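Local coordinates for protein D-glycero-D-manno-heptose 1-phosphate kinase (Bacteroides thetaiotaomicron, PDB 3K85) that probably transfers phosphate from ATP to a sugar, most likely a heptose phosphate, as other GHMP kinases do, at residues S70-D75 and G83-I88; E253-L258 and G288-K293. All blocks are in the same frame, centred on the assembly; numbering follows the deposited sequence.

Interaction 1: S70-D75 and G83-I88; sequences SQLEID and GVYNRI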
ATOM      1  N   SER A  70      16.541 -20.467 -32.493  1.00 55.87           N
ATOM      2  CA  SER A  70      15.203 -20.103 -32.040  1.00 51.89           C
ATOM      3  C   SER A  70      15.045 -20.597 -30.612  1.00 49.93           C
ATOM      4  O   SER A  70      14.334 -20.004 -29.803  1.00 49.19           O
ATOM      5  CB  SER A  70      14.127 -20.744 -32.919  1.00 50.57           C
ATOM      6  OG  SER A  70      14.026 -20.094 -34.168  1.00 48.75           O
ATOM      7  N   GLN A  71      15.708 -21.704 -30.313  1.00 48.19           N
ATOM      8  CA  GLN A  71      15.658 -22.283 -28.976  1.00 47.81           C
ATOM      9  C   GLN A  71      17.086 -22.660 -28.602  1.00 48.01           C
ATOM     10  O   GLN A  71      17.921 -22.850 -29.483  1.00 48.56           O
ATOM     11  CB  GLN A  71      14.782 -23.539 -28.964  1.00 46.75           C
ATOM     12  CG  GLN A  71      13.300 -23.312 -29.240  1.00 45.57           C
ATOM     13  CD  GLN A  71      12.601 -22.547 -28.131  1.00 42.98           C
ATOM     14  OE1 GLN A  71      12.651 -21.321 -28.081  1.00 42.86           O
ATOM     15  NE2 GLN A  71      11.958 -23.271 -27.230  1.00 41.49           N
ATOM     16  N   LEU A  72      17.369 -22.751 -27.306  1.00 46.50           N
ATOM     17  CA  LEU A  72      18.701 -23.125 -26.846  1.00 47.03           C
ATOM     18  C   LEU A  72      18.606 -24.298 -25.891  1.00 47.61           C
ATOM     19  O   LEU A  72      17.839 -24.283 -24.934  1.00 48.01           O
ATOM     20  CB  LEU A  72      19.406 -21.955 -26.149  1.00 44.85           C
ATOM     21  CG  LEU A  72      19.881 -20.789 -27.020  1.00 44.72           C
ATOM     22  CD1 LEU A  72      20.540 -19.738 -26.133  1.00 44.65           C
ATOM     23  CD2 LEU A  72      20.859 -21.280 -28.071  1.00 43.42           C
ATOM     24  N   GLU A  73      19.402 -25.317 -26.166  1.00 48.85           N
ATOM     25  CA  GLU A  73      19.429 -26.525 -25.363  1.00 50.64           C
ATOM     26  C   GLU A  73      19.841 -26.270 -23.915  1.00 50.09           C
ATOM     27  O   GLU A  73      20.852 -25.633 -23.646  1.00 50.77           O
ATOM     28  CB  GLU A  73      20.384 -27.534 -26.016  1.00 53.57           C
ATOM     29  CG  GLU A  73      21.842 -27.046 -26.189  1.00 58.07           C
ATOM     30  CD  GLU A  73      21.992 -25.736 -26.987  1.00 60.64           C
ATOM     31  OE1 GLU A  73      21.533 -25.671 -28.153  1.00 61.32           O
ATOM     32  OE2 GLU A  73      22.586 -24.773 -26.443  1.00 60.01           O
ATOM     33  N   ILE A  74      19.057 -26.773 -22.975  1.00 49.03           N
ATOM     34  CA  ILE A  74      19.394 -26.587 -21.579  1.00 49.98           C
ATOM     35  C   ILE A  74      20.561 -27.512 -21.203  1.00 52.21           C
ATOM     36  O   ILE A  74      20.356 -28.622 -20.709  1.00 52.38           O
ATOM     37  CB  ILE A  74      18.150 -26.848 -20.668  1.00 48.74           C
ATOM     38  CG1 ILE A  74      17.173 -25.676 -20.775  1.00 47.13           C
ATOM     39  CG2 ILE A  74      18.559 -26.978 -19.204  1.00 46.81           C
ATOM     40  CD1 ILE A  74      16.718 -25.369 -22.178  1.00 46.51           C
ATOM     41  N   ASP A  75      21.786 -27.045 -21.455  1.00 53.31           N
ATOM     42  CA  ASP A  75      22.998 -27.809 -21.147  1.00 54.13           C
ATOM     43  C   ASP A  75      23.171 -27.992 -19.654  1.00 53.30           C
ATOM     44  O   ASP A  75      23.602 -29.041 -19.188  1.00 54.60           O
ATOM     45  CB  ASP A  75      24.249 -27.089 -21.652  1.00 56.83           C
ATOM     46  CG  ASP A  75      24.262 -26.914 -23.150  1.00 60.90           C
ATOM     47  OD1 ASP A  75      24.127 -27.927 -23.870  1.00 63.31           O
ATOM     48  OD2 ASP A  75      24.419 -25.761 -23.607  1.00 63.05           O
ATOM     49  N   GLY A  83      16.324 -20.401 -20.367  1.00 37.04           N
ATOM     50  CA  GLY A  83      14.904 -20.587 -20.111  1.00 39.49           C
ATOM     51  C   GLY A  83      14.081 -19.364 -20.530  1.00 39.09           C
ATOM     52  O   GLY A  83      13.075 -19.481 -21.240  1.00 38.51           O
ATOM     53  N   VAL A  84      14.513 -18.182 -20.102  1.00 36.54           N
ATOM     54  CA  VAL A  84      13.799 -16.964 -20.442  1.00 34.14           C
ATOM     55  C   VAL A  84      13.809 -16.741 -21.937  1.00 33.11           C
ATOM     56  O   VAL A  84      12.764 -16.520 -22.546  1.00 31.37           O
ATOM     57  CB  VAL A  84      14.416 -15.738 -19.752  1.00 34.36           C
ATOM     58  CG1 VAL A  84      13.657 -14.484 -20.156  1.00 34.27           C
ATOM     59  CG2 VAL A  84      14.377 -15.923 -18.239  1.00 32.97           C
ATOM     60  N   TYR A  85      14.993 -16.790 -22.534  1.00 32.27           N
ATOM     61  CA  TYR A  85      15.107 -16.594 -23.969  1.00 31.98           C
ATOM     62  C   TYR A  85      14.209 -17.559 -24.755  1.00 33.39           C
ATOM     63  O   TYR A  85      13.554 -17.159 -25.721  1.00 34.74           O
ATOM     64  CB  TYR A  85      16.552 -16.783 -24.419  1.00 31.36           C
ATOM     65  CG  TYR A  85      16.700 -16.726 -25.914  1.00 32.11           C
ATOM     66  CD1 TYR A  85      16.611 -15.515 -26.588  1.00 31.25           C
ATOM     67  CD2 TYR A  85      16.859 -17.894 -26.668  1.00 32.16           C
ATOM     68  CE1 TYR A  85      16.670 -15.458 -27.975  1.00 32.12           C
ATOM     69  CE2 TYR A  85      16.919 -17.849 -28.059  1.00 31.02           C
ATOM     70  CZ  TYR A  85      16.820 -16.630 -28.704  1.00 32.37           C
ATOM     71  OH  TYR A  85      16.834 -16.562 -30.079  1.00 34.51           O
ATOM     72  N   ASN A  86      14.177 -18.828 -24.355  1.00 33.03           N
ATOM     73  CA  ASN A  86      13.354 -19.805 -25.072  1.00 34.08           C
ATOM     74  C   ASN A  86      11.863 -19.481 -24.952  1.00 36.33           C
ATOM     75  O   ASN A  86      11.137 -19.406 -25.963  1.00 34.52           O
ATOM     76  CB  ASN A  86      13.629 -21.227 -24.558  1.00 33.00           C
ATOM     77  CG  ASN A  86      15.018 -21.736 -24.946  1.00 31.11           C
ATOM     78  OD1 ASN A  86      15.584 -21.321 -25.958  1.00 28.99           O
ATOM     79  ND2 ASN A  86      15.557 -22.647 -24.150  1.00 28.93           N
ATOM     80  N   ARG A  87      11.427 -19.279 -23.709  1.00 35.79           N
ATOM     81  CA  ARG A  87      10.044 -18.960 -23.392  1.00 36.25           C
ATOM     82  C   ARG A  87       9.552 -17.747 -24.173  1.00 36.61           C
ATOM     83  O   ARG A  87       8.432 -17.760 -24.684  1.00 38.39           O
ATOM     84  CB  ARG A  87       9.908 -18.687 -21.892  1.00 38.99           C
ATOM     85  CG  ARG A  87       8.494 -18.824 -21.344  1.00 40.04           C
ATOM     86  CD  ARG A  87       8.086 -20.292 -21.236  1.00 39.67           C
ATOM     87  NE  ARG A  87       6.990 -20.473 -20.288  1.00 37.26           N
ATOM     88  CZ  ARG A  87       5.763 -20.021 -20.497  1.00 40.06           C
ATOM     89  NH1 ARG A  87       5.490 -19.378 -21.627  1.00 40.00           N
ATOM     90  NH2 ARG A  87       4.824 -20.183 -19.572  1.00 39.90           N
ATOM     91  N   ILE A  88      10.382 -16.703 -24.264  1.00 34.55           N
ATOM     92  CA  ILE A  88      10.008 -15.484 -24.987  1.00 32.98           C
ATOM     93  C   ILE A  88       9.956 -15.736 -26.490  1.00 33.59           C
ATOM     94  O   ILE A  88       9.103 -15.181 -27.197  1.00 30.95           O
ATOM     95  CB  ILE A  88      11.000 -14.281 -24.710  1.00 31.74           C
ATOM     96  CG1 ILE A  88      10.932 -13.840 -23.242  1.00 28.80           C
ATOM     97  CG2 ILE A  88      10.628 -13.082 -25.576  1.00 30.77           C
ATOM     98  CD1 ILE A  88       9.541 -13.432 -22.792  1.00 28.42           C
TER
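Asn-86, on the helix, meets the backbone of Leu-72 with both ends of its side-chain amide. OD1 of Asn-86 accepts from Leu-72 N at 2.7 Å, the donor tilted 23° from the Asn-86 amide plane. Its ND2 gives a second bond to Leu-72 O at 2.9 Å, in the Leu-72 carbonyl plane and on a lone pair. Two bonds to one residue fix the rotation of the amide. CG of Asn-86 stands beside the backbone N (chi1 -70°), starting the amide toward the loop. An alanine here would probably leave the backbone N and O of Leu-72 without these mates and let the loop drift from the helix.

Beside this buried grip, Leu-72 crosses Tyr-85 at about a right angle, with CD1 of Leu-72 4.2 Å from CD2 of Tyr-85. The solvent side is looser. Exposed Ile-74 touches the amide with one atom, its CD1 3.6 Å from ND2 of Asn-86. Partly exposed Gln-71 lies over CB of Asn-86.

Tyr-85 OH bonds to Met-69 O and Lys-97 N, tying the helix to flanking loops. The contact joins the loop after strand 62-67 to helix 79-91, which packs through Val-84 and Ile-88 on helix 115-131.

Interaction 2: E253-L258 and G288-K293; sequences EFARIL and GAMAGK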
ATOM      1  N   GLU A 253       6.605  -5.847  18.905  1.00 36.53           N
ATOM      2  CA  GLU A 253       5.641  -6.901  18.641  1.00 36.19           C
ATOM      3  C   GLU A 253       6.164  -7.784  17.514  1.00 36.22           C
ATOM      4  O   GLU A 253       5.936  -8.993  17.506  1.00 37.35           O
ATOM      5  CB  GLU A 253       4.288  -6.308  18.253  1.00 36.39           C
ATOM      6  CG  GLU A 253       3.228  -7.355  17.927  1.00 38.49           C
ATOM      7  CD  GLU A 253       2.903  -8.277  19.105  1.00 41.37           C
ATOM      8  OE1 GLU A 253       2.042  -9.175  18.933  1.00 39.88           O
ATOM      9  OE2 GLU A 253       3.499  -8.104  20.194  1.00 40.46           O
ATOM     10  N   PHE A 254       6.875  -7.179  16.566  1.00 34.50           N
ATOM     11  CA  PHE A 254       7.426  -7.938  15.451  1.00 33.20           C
ATOM     12  C   PHE A 254       8.469  -8.910  15.997  1.00 32.79           C
ATOM     13  O   PHE A 254       8.556 -10.065  15.571  1.00 31.19           O
ATOM     14  CB  PHE A 254       8.055  -6.995  14.413  1.00 30.72           C
ATOM     15  CG  PHE A 254       8.748  -7.708  13.280  1.00 30.10           C
ATOM     16  CD1 PHE A 254       8.122  -8.755  12.604  1.00 30.40           C
ATOM     17  CD2 PHE A 254      10.029  -7.331  12.891  1.00 29.62           C
ATOM     18  CE1 PHE A 254       8.765  -9.414  11.557  1.00 29.38           C
ATOM     19  CE2 PHE A 254      10.683  -7.978  11.849  1.00 27.91           C
ATOM     20  CZ  PHE A 254      10.053  -9.022  11.178  1.00 31.49           C
ATOM     21  N   ALA A 255       9.255  -8.435  16.951  1.00 33.91           N
ATOM     22  CA  ALA A 255      10.284  -9.265  17.565  1.00 35.83           C
ATOM     23  C   ALA A 255       9.615 -10.457  18.266  1.00 34.48           C
ATOM     24  O   ALA A 255      10.028 -11.606  18.108  1.00 33.54           O
ATOM     25  CB  ALA A 255      11.099  -8.427  18.572  1.00 34.59           C
ATOM     26  N   ARG A 256       8.570 -10.178  19.031  1.00 35.66           N
ATOM     27  CA  ARG A 256       7.869 -11.239  19.733  1.00 38.72           C
ATOM     28  C   ARG A 256       7.401 -12.317  18.750  1.00 39.86           C
ATOM     29  O   ARG A 256       7.673 -13.502  18.937  1.00 38.37           O
ATOM     30  CB  ARG A 256       6.667 -10.670  20.484  1.00 40.02           C
ATOM     31  CG  ARG A 256       6.051 -11.647  21.472  1.00 42.92           C
ATOM     32  CD  ARG A 256       4.725 -11.131  22.033  1.00 45.32           C
ATOM     33  NE  ARG A 256       3.684 -11.089  21.008  1.00 46.18           N
ATOM     34  CZ  ARG A 256       3.320 -12.141  20.278  1.00 47.74           C
ATOM     35  NH1 ARG A 256       3.913 -13.319  20.462  1.00 49.78           N
ATOM     36  NH2 ARG A 256       2.365 -12.022  19.364  1.00 47.04           N
ATOM     37  N   ILE A 257       6.703 -11.897  17.696  1.00 41.29           N
ATOM     38  CA  ILE A 257       6.191 -12.832  16.701  1.00 42.16           C
ATOM     39  C   ILE A 257       7.309 -13.681  16.105  1.00 44.71           C
ATOM     40  O   ILE A 257       7.142 -14.885  15.911  1.00 45.71           O
ATOM     41  CB  ILE A 257       5.431 -12.090  15.578  1.00 40.94           C
ATOM     42  CG1 ILE A 257       4.248 -11.332  16.179  1.00 38.35           C
ATOM     43  CG2 ILE A 257       4.931 -13.073  14.533  1.00 39.34           C
ATOM     44  CD1 ILE A 257       3.518 -10.474  15.189  1.00 37.97           C
ATOM     45  N   LEU A 258       8.448 -13.061  15.814  1.00 47.03           N
ATOM     46  CA  LEU A 258       9.584 -13.798  15.275  1.00 49.19           C
ATOM     47  C   LEU A 258      10.116 -14.770  16.328  1.00 52.03           C
ATOM     48  O   LEU A 258      10.517 -15.892  16.012  1.00 52.53           O
ATOM     49  CB  LEU A 258      10.704 -12.845  14.878  1.00 48.30           C
ATOM     50  CG  LEU A 258      10.693 -12.244  13.478  1.00 47.46           C
ATOM     51  CD1 LEU A 258      11.925 -11.375  13.312  1.00 47.29           C
ATOM     52  CD2 LEU A 258      10.691 -13.349  12.439  1.00 46.63           C
ATOM     53  N   GLY A 288      23.055 -12.604  22.178  1.00 68.27           N
ATOM     54  CA  GLY A 288      21.765 -12.003  22.462  1.00 68.90           C
ATOM     55  C   GLY A 288      21.303 -10.816  21.624  1.00 70.35           C
ATOM     56  O   GLY A 288      22.089  -9.950  21.225  1.00 70.92           O
ATOM     57  N   ALA A 289      19.996 -10.794  21.370  1.00 69.53           N
ATOM     58  CA  ALA A 289      19.309  -9.746  20.612  1.00 67.33           C
ATOM     59  C   ALA A 289      17.866  -9.913  21.075  1.00 66.31           C
ATOM     60  O   ALA A 289      17.636 -10.388  22.187  1.00 66.69           O
ATOM     61  CB  ALA A 289      19.423 -10.001  19.118  1.00 66.96           C
HETATM   62  N   MSE A 290      16.892  -9.546  20.253  1.00 64.79           N
HETATM   63  CA  MSE A 290      15.504  -9.713  20.677  1.00 63.79           C
HETATM   64  C   MSE A 290      14.877 -10.966  20.098  1.00 61.37           C
HETATM   65  O   MSE A 290      14.011 -11.584  20.721  1.00 60.67           O
HETATM   66  CB  MSE A 290      14.655  -8.511  20.282  1.00 66.94           C
HETATM   67  CG  MSE A 290      14.865  -7.294  21.142  1.00 71.40           C
HETATM   68 SE   MSE A 290      13.424  -6.060  20.851  1.00 78.85          SE
HETATM   69  CE  MSE A 290      14.085  -5.191  19.252  1.00 77.71           C
ATOM     70  N   ALA A 291      15.314 -11.333  18.899  1.00 58.68           N
ATOM     71  CA  ALA A 291      14.798 -12.511  18.223  1.00 56.29           C
ATOM     72  C   ALA A 291      15.591 -12.758  16.951  1.00 55.64           C
ATOM     73  O   ALA A 291      16.331 -11.893  16.488  1.00 54.91           O
ATOM     74  CB  ALA A 291      13.325 -12.319  17.891  1.00 55.36           C
ATOM     75  N   GLY A 292      15.434 -13.951  16.395  1.00 55.37           N
ATOM     76  CA  GLY A 292      16.125 -14.298  15.171  1.00 56.24           C
ATOM     77  C   GLY A 292      15.233 -15.194  14.342  1.00 57.60           C
ATOM     78  O   GLY A 292      14.264 -15.750  14.855  1.00 57.56           O
ATOM     79  N   LYS A 293      15.555 -15.331  13.062  1.00 59.25           N
ATOM     80  CA  LYS A 293      14.774 -16.166  12.154  1.00 61.70           C
ATOM     81  C   LYS A 293      15.672 -16.614  11.003  1.00 63.09           C
ATOM     82  O   LYS A 293      16.365 -15.793  10.400  1.00 63.19           O
ATOM     83  CB  LYS A 293      13.578 -15.374  11.604  1.00 61.74           C
ATOM     84  CG  LYS A 293      12.814 -16.083  10.491  1.00 61.53           C
ATOM     85  CD  LYS A 293      12.474 -15.127   9.349  1.00 61.99           C
ATOM     86  CE  LYS A 293      11.016 -14.705   9.368  1.00 62.58           C
ATOM     87  NZ  LYS A 293      10.105 -15.836   9.042  1.00 63.60           N
TER
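Leu-258 and Lys-293 cross at about a right angle, and one methyl carries their contact. CD2 of Leu-258 faces the aliphatic chain of Lys-293. It lies 3.6 Å from CB of Lys-293, and CG and CD of the lysine touch the same methyl. CE of Lys-293 is modelled 3.4 Å from CD2 of Leu-258, which is tighter than usual for two carbons. The lysine starts with CG anti to its backbone N (chi1 171°), then bends at each later torsion. Its second and third torsions lie off the usual staggered values. The exact placing of CE is therefore doubtful, and the contact rests on CB, CG and CD as well.

The middle of the contact is small and close. CB of Ala-291 points at the helix, against Ala-255 O and CB of Leu-258. It comes within 3.4 Å of Ala-255 O and 4.0 Å of CB of Leu-258. One turn back along the helix, Ala-255 points its own CB toward the strand. This methyl meets CB of Met-290 at 3.9 Å. The selenium of Met-290, a selenomethionine, lies 4.0 Å from the same CB of Ala-255. No hydrogen bond joins the two segments. The contact is mostly apolar packing, with one methyl against a backbone carbonyl oxygen.

Behind the contact, Leu-258 also packs on Met-304 and Val-306 of strand 303-306, as does Phe-254 of the same helix. Met-290 and Ala-291 both face Val-306 in a classic beta bulge. The short axes of helix and strand pass 7.4 Å apart at 55°. This is helix-on-sheet packing, with helix 251-264 lying against a three-stranded antiparallel sheet in the C-terminal GHMP kinase region.

The two contacts lie on opposite sides of the chain's centre, with centres 43 Å apart and nearest atoms about 28 Å apart. They share no helix or strand. Each is partly buried and sets a helix against a non-helical segment. Interaction 1 pairs a loop with the helix that follows it closely in sequence, and polar bonds to backbone atoms carry it. Interaction 2 brings together a helix and an edge strand 30 residues apart, has no hydrogen bond between its segments and is mostly apolar. The strand's backbone is bonded within its own sheet, whereas the loop of interaction 1 has no regular structure and exchanges two bonds with a side chain.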